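Local coordinates for PAC2 family protein (Mycobacterium tuberculosis, PDB 2WAM) that is of unknown function but belongs to the PAC2 family, as a member of a gene family duplicated in actinobacteria, at residues 91-96 and 267-272; 134-139 and 144-149; 176-181 and 255-260. All coordinates share one frame; numbering follows the deposited sequence.

Contact 1: 91-96 and 267-272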
loop_
_atom_site.group_PDB
_atom_site.type_symbol
_atom_site.label_atom_id
_atom_site.label_comp_id
_atom_site.label_asym_id
_atom_site.label_seq_id
_atom_site.Cartn_x
_atom_site.Cartn_y
_atom_site.Cartn_z
ATOM N N ALA A 91 -24.160 26.163 8.420
ATOM C CA ALA A 91 -24.261 27.161 9.485
ATOM C C ALA A 91 -25.637 27.196 10.162
ATOM O O ALA A 91 -25.755 27.514 11.336
ATOM C CB ALA A 91 -23.924 28.542 8.926
ATOM N N ALA A 92 -26.673 26.868 9.402
ATOM C CA ALA A 92 -28.039 27.022 9.857
ATOM C C ALA A 92 -28.653 25.736 10.426
ATOM O O ALA A 92 -29.610 25.793 11.193
ATOM C CB ALA A 92 -28.904 27.580 8.721
ATOM N N LEU A 93 -28.092 24.584 10.066
ATOM C CA LEU A 93 -28.613 23.289 10.513
ATOM C C LEU A 93 -27.593 22.462 11.288
ATOM O O LEU A 93 -26.387 22.666 11.145
ATOM C CB LEU A 93 -29.104 22.497 9.316
ATOM C CG LEU A 93 -30.346 23.088 8.650
ATOM C CD1 LEU A 93 -30.567 22.404 7.333
ATOM C CD2 LEU A 93 -31.590 22.976 9.552
ATOM N N ASP A 94 -28.077 21.542 12.120
ATOM C CA ASP A 94 -27.196 20.629 12.851
ATOM C C ASP A 94 -26.355 19.816 11.872
ATOM O O ASP A 94 -26.891 19.134 11.005
ATOM C CB ASP A 94 -28.003 19.688 13.753
ATOM C CG ASP A 94 -28.447 20.349 15.061
ATOM O OD1 ASP A 94 -28.059 21.517 15.305
ATOM O OD2 ASP A 94 -29.187 19.698 15.849
ATOM N N THR A 95 -25.038 19.879 12.021
ATOM C CA THR A 95 -24.129 19.267 11.053
ATOM C C THR A 95 -23.149 18.299 11.695
ATOM O O THR A 95 -22.469 18.648 12.657
ATOM C CB THR A 95 -23.293 20.336 10.339
ATOM O OG1 THR A 95 -24.145 21.166 9.542
ATOM C CG2 THR A 95 -22.266 19.684 9.451
ATOM N N GLU A 96 -23.072 17.089 11.158
ATOM C CA GLU A 96 -22.082 16.106 11.598
ATOM C C GLU A 96 -21.206 15.671 10.432
ATOM O O GLU A 96 -21.695 15.432 9.330
ATOM C CB GLU A 96 -22.761 14.870 12.177
ATOM C CG GLU A 96 -22.961 14.884 13.675
ATOM C CD GLU A 96 -23.518 13.555 14.175
ATOM O OE1 GLU A 96 -24.693 13.527 14.600
ATOM O OE2 GLU A 96 -22.788 12.535 14.118
ATOM N N LEU A 267 -37.380 18.791 1.854
ATOM C CA LEU A 267 -36.672 19.269 3.016
ATOM C C LEU A 267 -37.234 20.616 3.443
ATOM O O LEU A 267 -37.710 21.406 2.615
ATOM C CB LEU A 267 -35.175 19.387 2.724
ATOM C CG LEU A 267 -34.409 18.071 2.538
ATOM C CD1 LEU A 267 -32.938 18.358 2.356
ATOM C CD2 LEU A 267 -34.622 17.143 3.720
ATOM N N GLN A 268 -37.204 20.856 4.747
ATOM C CA GLN A 268 -37.537 22.159 5.276
ATOM C C GLN A 268 -36.233 22.851 5.634
ATOM O O GLN A 268 -35.555 22.474 6.589
ATOM C CB GLN A 268 -38.478 22.039 6.476
ATOM C CG GLN A 268 -39.796 21.393 6.120
ATOM C CD GLN A 268 -40.915 21.744 7.081
ATOM O OE1 GLN A 268 -40.822 22.706 7.848
ATOM N NE2 GLN A 268 -41.986 20.965 7.040
ATOM N N LEU A 269 -35.877 23.858 4.843
ATOM C CA LEU A 269 -34.603 24.534 5.012
ATOM C C LEU A 269 -34.815 25.964 5.509
ATOM O O LEU A 269 -35.566 26.723 4.897
ATOM C CB LEU A 269 -33.822 24.497 3.696
ATOM C CG LEU A 269 -33.551 23.099 3.102
ATOM C CD1 LEU A 269 -32.854 23.158 1.736
ATOM C CD2 LEU A 269 -32.741 22.257 4.075
ATOM N N PRO A 270 -34.177 26.322 6.645
ATOM C CA PRO A 270 -34.338 27.663 7.229
ATOM C C PRO A 270 -33.500 28.686 6.484
ATOM O O PRO A 270 -32.310 28.811 6.751
ATOM C CB PRO A 270 -33.809 27.497 8.657
ATOM C CG PRO A 270 -32.851 26.352 8.579
ATOM C CD PRO A 270 -33.325 25.447 7.474
ATOM N N LEU A 271 -34.128 29.432 5.585
ATOM C CA LEU A 271 -33.400 30.274 4.646
ATOM C C LEU A 271 -33.426 31.748 4.999
ATOM O O LEU A 271 -32.850 32.556 4.276
ATOM C CB LEU A 271 -33.943 30.074 3.224
ATOM C CG LEU A 271 -33.797 28.661 2.654
ATOM C CD1 LEU A 271 -34.073 28.662 1.167
ATOM C CD2 LEU A 271 -32.409 28.102 2.952
ATOM N N ALA A 272 -34.079 32.092 6.108
ATOM C CA ALA A 272 -34.307 33.494 6.478
ATOM C C ALA A 272 -33.052 34.373 6.443
ATOM O O ALA A 272 -33.052 35.440 5.834
ATOM C CB ALA A 272 -34.990 33.591 7.846
#

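Contact 2: 134-139 and 144-149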
loop_
_atom_site.group_PDB
_atom_site.type_symbol
_atom_site.label_atom_id
_atom_site.label_comp_id
_atom_site.label_asym_id
_atom_site.label_seq_id
_atom_site.Cartn_x
_atom_site.Cartn_y
_atom_site.Cartn_z
ATOM N N TYR A 134 -21.016 15.559 4.771
ATOM C CA TYR A 134 -21.728 15.852 6.027
ATOM C C TYR A 134 -23.111 15.202 6.148
ATOM O O TYR A 134 -23.796 14.982 5.152
ATOM C CB TYR A 134 -21.926 17.360 6.190
ATOM C CG TYR A 134 -20.650 18.154 6.235
ATOM C CD1 TYR A 134 -20.173 18.796 5.104
ATOM C CD2 TYR A 134 -19.922 18.266 7.412
ATOM C CE1 TYR A 134 -19.007 19.529 5.136
ATOM C CE2 TYR A 134 -18.760 18.994 7.454
ATOM C CZ TYR A 134 -18.307 19.630 6.309
ATOM O OH TYR A 134 -17.140 20.359 6.345
ATOM N N ALA A 135 -23.510 14.911 7.384
ATOM C CA ALA A 135 -24.899 14.576 7.714
ATOM C C ALA A 135 -25.540 15.772 8.401
ATOM O O ALA A 135 -24.999 16.300 9.357
ATOM C CB ALA A 135 -24.968 13.368 8.616
ATOM N N LEU A 136 -26.689 16.197 7.899
ATOM C CA LEU A 136 -27.423 17.310 8.476
ATOM C C LEU A 136 -28.854 16.881 8.817
ATOM O O LEU A 136 -29.294 15.798 8.436
ATOM C CB LEU A 136 -27.464 18.495 7.500
ATOM C CG LEU A 136 -26.162 19.202 7.107
ATOM C CD1 LEU A 136 -25.390 18.369 6.110
ATOM C CD2 LEU A 136 -26.445 20.585 6.504
ATOM N N ARG A 137 -29.575 17.738 9.533
ATOM C CA ARG A 137 -31.002 17.543 9.753
ATOM C C ARG A 137 -31.731 18.836 9.456
ATOM O O ARG A 137 -31.293 19.908 9.867
ATOM C CB ARG A 137 -31.298 17.095 11.184
ATOM C CG ARG A 137 -30.364 16.024 11.706
ATOM C CD ARG A 137 -30.717 15.646 13.123
ATOM N NE ARG A 137 -31.692 14.566 13.138
ATOM C CZ ARG A 137 -32.643 14.436 14.053
ATOM N NH1 ARG A 137 -32.761 15.336 15.024
ATOM N NH2 ARG A 137 -33.483 13.414 13.984
ATOM N N ASP A 138 -32.842 18.736 8.734
ATOM C CA ASP A 138 -33.642 19.910 8.412
ATOM C C ASP A 138 -34.502 20.346 9.604
ATOM O O ASP A 138 -34.409 19.772 10.689
ATOM C CB ASP A 138 -34.499 19.665 7.168
ATOM C CG ASP A 138 -35.684 18.764 7.438
ATOM O OD1 ASP A 138 -36.454 18.528 6.483
ATOM O OD2 ASP A 138 -35.849 18.298 8.593
ATOM N N SER A 139 -35.344 21.350 9.393
ATOM C CA SER A 139 -36.008 22.007 10.513
ATOM C C SER A 139 -36.983 21.113 11.282
ATOM O O SER A 139 -37.415 21.475 12.375
ATOM C CB SER A 139 -36.680 23.298 10.066
ATOM O OG SER A 139 -35.734 24.199 9.513
ATOM N N PHE A 144 -30.268 14.356 6.094
ATOM C CA PHE A 144 -29.820 14.322 4.711
ATOM C C PHE A 144 -28.318 14.487 4.635
ATOM O O PHE A 144 -27.685 14.859 5.620
ATOM C CB PHE A 144 -30.578 15.327 3.816
ATOM C CG PHE A 144 -30.329 16.780 4.143
ATOM C CD1 PHE A 144 -29.449 17.532 3.383
ATOM C CD2 PHE A 144 -31.013 17.405 5.178
ATOM C CE1 PHE A 144 -29.237 18.881 3.665
ATOM C CE2 PHE A 144 -30.800 18.752 5.465
ATOM C CZ PHE A 144 -29.912 19.488 4.708
ATOM N N LEU A 145 -27.748 14.181 3.472
ATOM C CA LEU A 145 -26.305 14.284 3.286
ATOM C C LEU A 145 -25.914 15.485 2.420
ATOM O O LEU A 145 -26.646 15.891 1.503
ATOM C CB LEU A 145 -25.752 12.989 2.686
ATOM C CG LEU A 145 -25.886 11.745 3.564
ATOM C CD1 LEU A 145 -25.415 10.496 2.831
ATOM C CD2 LEU A 145 -25.109 11.944 4.856
ATOM N N LEU A 146 -24.757 16.054 2.729
ATOM C CA LEU A 146 -24.211 17.159 1.954
ATOM C C LEU A 146 -22.770 16.850 1.636
ATOM O O LEU A 146 -21.975 16.669 2.538
ATOM C CB LEU A 146 -24.267 18.477 2.740
ATOM C CG LEU A 146 -23.531 19.656 2.075
ATOM C CD1 LEU A 146 -24.148 20.027 0.724
ATOM C CD2 LEU A 146 -23.482 20.884 2.971
ATOM N N LEU A 147 -22.448 16.779 0.350
ATOM C CA LEU A 147 -21.067 16.681 -0.120
ATOM C C LEU A 147 -20.598 18.062 -0.585
ATOM O O LEU A 147 -21.164 18.618 -1.528
ATOM C CB LEU A 147 -20.971 15.684 -1.280
ATOM C CG LEU A 147 -19.600 15.567 -1.957
ATOM C CD1 LEU A 147 -18.579 14.905 -1.031
ATOM C CD2 LEU A 147 -19.721 14.823 -3.259
ATOM N N ALA A 148 -19.573 18.620 0.066
ATOM C CA ALA A 148 -19.150 19.999 -0.230
ATOM C C ALA A 148 -17.661 20.235 -0.070
ATOM O O ALA A 148 -16.959 19.444 0.559
ATOM C CB ALA A 148 -19.945 21.013 0.614
ATOM N N GLY A 149 -17.191 21.331 -0.659
ATOM C CA GLY A 149 -15.775 21.661 -0.690
ATOM C C GLY A 149 -15.281 21.937 -2.100
ATOM O O GLY A 149 -16.071 22.251 -2.992
#

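Contact 3: 176-181 and 255-260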
loop_
_atom_site.group_PDB
_atom_site.type_symbol
_atom_site.label_atom_id
_atom_site.label_comp_id
_atom_site.label_asym_id
_atom_site.label_seq_id
_atom_site.Cartn_x
_atom_site.Cartn_y
_atom_site.Cartn_z
ATOM N N ILE A 176 -28.900 15.231 -5.594
ATOM C CA ILE A 176 -29.176 16.556 -6.145
ATOM C C ILE A 176 -27.893 17.378 -6.277
ATOM O O ILE A 176 -27.233 17.657 -5.281
ATOM C CB ILE A 176 -30.145 17.350 -5.238
ATOM C CG1 ILE A 176 -31.374 16.521 -4.890
ATOM C CG2 ILE A 176 -30.543 18.665 -5.881
ATOM C CD1 ILE A 176 -32.394 17.272 -4.093
ATOM N N GLY A 177 -27.563 17.784 -7.503
ATOM C CA GLY A 177 -26.388 18.598 -7.739
ATOM C C GLY A 177 -26.643 20.093 -7.890
ATOM O O GLY A 177 -27.667 20.527 -8.431
ATOM N N LEU A 178 -25.691 20.889 -7.418
ATOM C CA LEU A 178 -25.792 22.331 -7.558
ATOM C C LEU A 178 -24.822 22.876 -8.608
ATOM O O LEU A 178 -23.682 22.417 -8.717
ATOM C CB LEU A 178 -25.550 23.015 -6.218
ATOM C CG LEU A 178 -26.405 22.539 -5.044
ATOM C CD1 LEU A 178 -26.322 23.544 -3.886
ATOM C CD2 LEU A 178 -27.834 22.322 -5.499
ATOM N N GLY A 179 -25.297 23.853 -9.378
ATOM C CA GLY A 179 -24.485 24.523 -10.373
ATOM C C GLY A 179 -24.830 25.992 -10.580
ATOM O O GLY A 179 -25.910 26.472 -10.204
ATOM N N THR A 180 -23.885 26.714 -11.173
ATOM C CA THR A 180 -24.115 28.073 -11.640
ATOM C C THR A 180 -23.592 28.186 -13.061
ATOM O O THR A 180 -22.754 27.391 -13.502
ATOM C CB THR A 180 -23.329 29.132 -10.833
ATOM O OG1 THR A 180 -21.950 29.110 -11.237
ATOM C CG2 THR A 180 -23.432 28.914 -9.334
ATOM N N VAL A 181 -24.083 29.195 -13.767
ATOM C CA VAL A 181 -23.532 29.584 -15.053
ATOM C C VAL A 181 -23.868 31.062 -15.224
ATOM O O VAL A 181 -24.955 31.497 -14.851
ATOM C CB VAL A 181 -24.099 28.720 -16.213
ATOM C CG1 VAL A 181 -25.616 28.822 -16.278
ATOM C CG2 VAL A 181 -23.481 29.119 -17.545
ATOM N N GLN A 255 -29.846 31.240 -2.535
ATOM C CA GLN A 255 -31.198 31.035 -2.041
ATOM C C GLN A 255 -32.078 30.303 -3.070
ATOM O O GLN A 255 -32.789 29.357 -2.731
ATOM C CB GLN A 255 -31.819 32.360 -1.624
ATOM C CG GLN A 255 -33.239 32.225 -1.167
ATOM C CD GLN A 255 -33.897 33.567 -0.947
ATOM O OE1 GLN A 255 -33.233 34.602 -0.887
ATOM N NE2 GLN A 255 -35.211 33.556 -0.821
ATOM N N ALA A 256 -32.020 30.728 -4.328
ATOM C CA ALA A 256 -32.791 30.057 -5.363
ATOM C C ALA A 256 -32.433 28.571 -5.432
ATOM O O ALA A 256 -33.317 27.711 -5.457
ATOM C CB ALA A 256 -32.582 30.723 -6.709
ATOM N N LEU A 257 -31.136 28.267 -5.461
ATOM C CA LEU A 257 -30.705 26.872 -5.461
ATOM C C LEU A 257 -31.305 26.112 -4.278
ATOM O O LEU A 257 -31.936 25.074 -4.458
ATOM C CB LEU A 257 -29.186 26.770 -5.434
ATOM C CG LEU A 257 -28.460 27.050 -6.753
ATOM C CD1 LEU A 257 -26.936 27.114 -6.578
ATOM C CD2 LEU A 257 -28.825 25.997 -7.753
ATOM N N LEU A 258 -31.120 26.634 -3.067
ATOM C CA LEU A 258 -31.599 25.943 -1.874
ATOM C C LEU A 258 -33.125 25.791 -1.832
ATOM O O LEU A 258 -33.644 24.787 -1.348
ATOM C CB LEU A 258 -31.076 26.611 -0.599
ATOM C CG LEU A 258 -29.565 26.490 -0.334
ATOM C CD1 LEU A 258 -29.241 26.839 1.107
ATOM C CD2 LEU A 258 -29.030 25.110 -0.675
ATOM N N GLU A 259 -33.845 26.785 -2.341
ATOM C CA GLU A 259 -35.299 26.703 -2.365
ATOM C C GLU A 259 -35.695 25.524 -3.230
ATOM O O GLU A 259 -36.681 24.837 -2.961
ATOM C CB GLU A 259 -35.912 28.002 -2.889
ATOM C CG GLU A 259 -35.952 29.095 -1.841
ATOM C CD GLU A 259 -36.378 30.435 -2.396
ATOM O OE1 GLU A 259 -36.174 30.669 -3.602
ATOM O OE2 GLU A 259 -36.910 31.262 -1.620
ATOM N N GLN A 260 -34.892 25.281 -4.259
ATOM C CA GLN A 260 -35.122 24.181 -5.176
ATOM C C GLN A 260 -34.806 22.826 -4.534
ATOM O O GLN A 260 -35.590 21.886 -4.657
ATOM C CB GLN A 260 -34.308 24.395 -6.449
ATOM C CG GLN A 260 -34.778 23.570 -7.625
ATOM C CD GLN A 260 -36.268 23.699 -7.850
ATOM O OE1 GLN A 260 -36.992 22.695 -7.863
ATOM N NE2 GLN A 260 -36.742 24.941 -8.010
#

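Contact 1: 91-96 and 267-272
L93 turns its CG away from its own carbonyl carbon and beside the backbone N (chi1 -68°), and with chi2 extended its two methyls reach L269 and P270. CD2 lies against the CD-CG bond of P270, 3.7 Å from P270 CD, while the parent carbon CG of L93 stands just behind it. CD1, the other branch, meets CD2 of L269 at 3.9 Å; L269 has the same first torsion (chi1 -57°), which brings its end nearer although its CB does not point at 91-96, and the two leucines cross at about a right angle. A92 adds its methyl, with CB 4.1 Å from P270 CG. The contact is thus small and held by apolar side chains, near the surface. L93 is the first residue to leave helical backbone angles after helix 81-92, and its carbonyl O accepts T95 OG1 at 3.1 Å, the hydroxyl standing above the carbonyl plane; this local bond spans the bend from helix to strand. The contact therefore sets the joint between helix 81-92 and strand 94-101 against the loop linking helix 251-265 to helix 272-289. H88 of the first helix hydrogen-bonds P270 O, and F144 of strand 143-148 packs against both L93 and L269.

Contact 2: 134-139 and 144-149
Y134, A135 and L136 run antiparallel to L146, L145 and F144, the short strand segments meeting at 137° and 4.6 Å apart at their closest, with two hydrogen-bonded pairs flanking the non-hydrogen-bonded pair A135-L145. Four backbone bonds join the pairs: Y134 N and L146 N each reach the other's O, the first at 2.7 Å from L146 O, as do L136 N and F144 N; that from L136 N to F144 O, 2.8 Å, is almost straight (178°). On the face that Y134, L136, F144 and L146 share, CB of L136 sits over one face of the F144 ring, 4.1 Å from its centroid and displaced toward the rim, a CH-pi contact. F144 CG lies between its backbone N and carbonyl carbon (chi1 66°), which tips the ring toward the partner strand, its edge meeting D138 N. This is the beta hairpin of strands 131-137 and 143-148, within the mixed sheet that forms the core of the chain. D138 OD2 accepts the N-H groups of I140 and T142, holding the connecting turn together. L136 CD1 packs on L146 CB at 3.6 Å. On the reverse face, L145 reaches over to the partner strand, CD2 lying 4.0 Å from A135 CB. Strand 94-101 borders Y134-L136 and strand 67-73 borders L145-L147; Y134 OH hydrogen-bonds E130 OE1.

Contact 3: 176-181 and 255-260
L257 and L178 carry this helix-on-strand contact, and both leucines put CG opposite the carbonyl carbon, beside the backbone N, with an extended second torsion. In L257 (chi1 -77°) this directs the forked end at the strand, so that its two methyls both face the carbonyl oxygen of G179: CD1 lies 3.8 Å from G179 O and CD2 is equally near it. The methyls rest against a backbone oxygen and make van der Waals contact only. At G179 it is the peptide carbonyl that faces the helix; a CB there would point away. One residue earlier, L178 points its CB toward the helix, and CB stands 4.3 Å from CD1 of L257, so the same methyl touches both the L178 side chain and the next carbonyl. L258 has its CB turned from the strand, yet with CG beside the backbone N (chi1 -69°) its end comes nearer; its CD2 comes 4.5 Å from L178 CD1, a loose touch. L178 therefore lies against both leucines, its CB by L257 and its CD1 by L258. Within the helix, Q255 NE2 donates to E259 OE2 at 3.0 Å, an i to i+4 bond on the helix surface that meets the carboxylate from above its plane. The short segments run nearly antiparallel (156°), their axes 9.6 Å apart, as for a helix laid on a sheet. Helix 81-92 flanks the contact through I82 on L178 and A85 and L89 on L258. V239 of strand 234-242 touches L257, and L274 of helix 272-289 packs on L258.

All three contacts lie within the PAC2 region of the chain and reach the same mixed beta-sheet. Contact 1 closes the longest loop in sequence, and contacts 2 and 3 lie inside it one after the other. Contacts 1 and 2 are centred about 9 Å apart and touch directly: E96 and A135 pair across the neighbouring strands 94-101 and 131-137, and D138 OD1 takes Q268 N. Contacts 1 and 3, centred about 15 Å apart, meet where L269 and L271 pack on L258 and E259. Contacts 2 and 3 are centred about 14 Å apart and do not touch. The 267-272 loop, running on from helix 251-265, thus touches both the hairpin and that helix, beside strands formed far earlier in sequence.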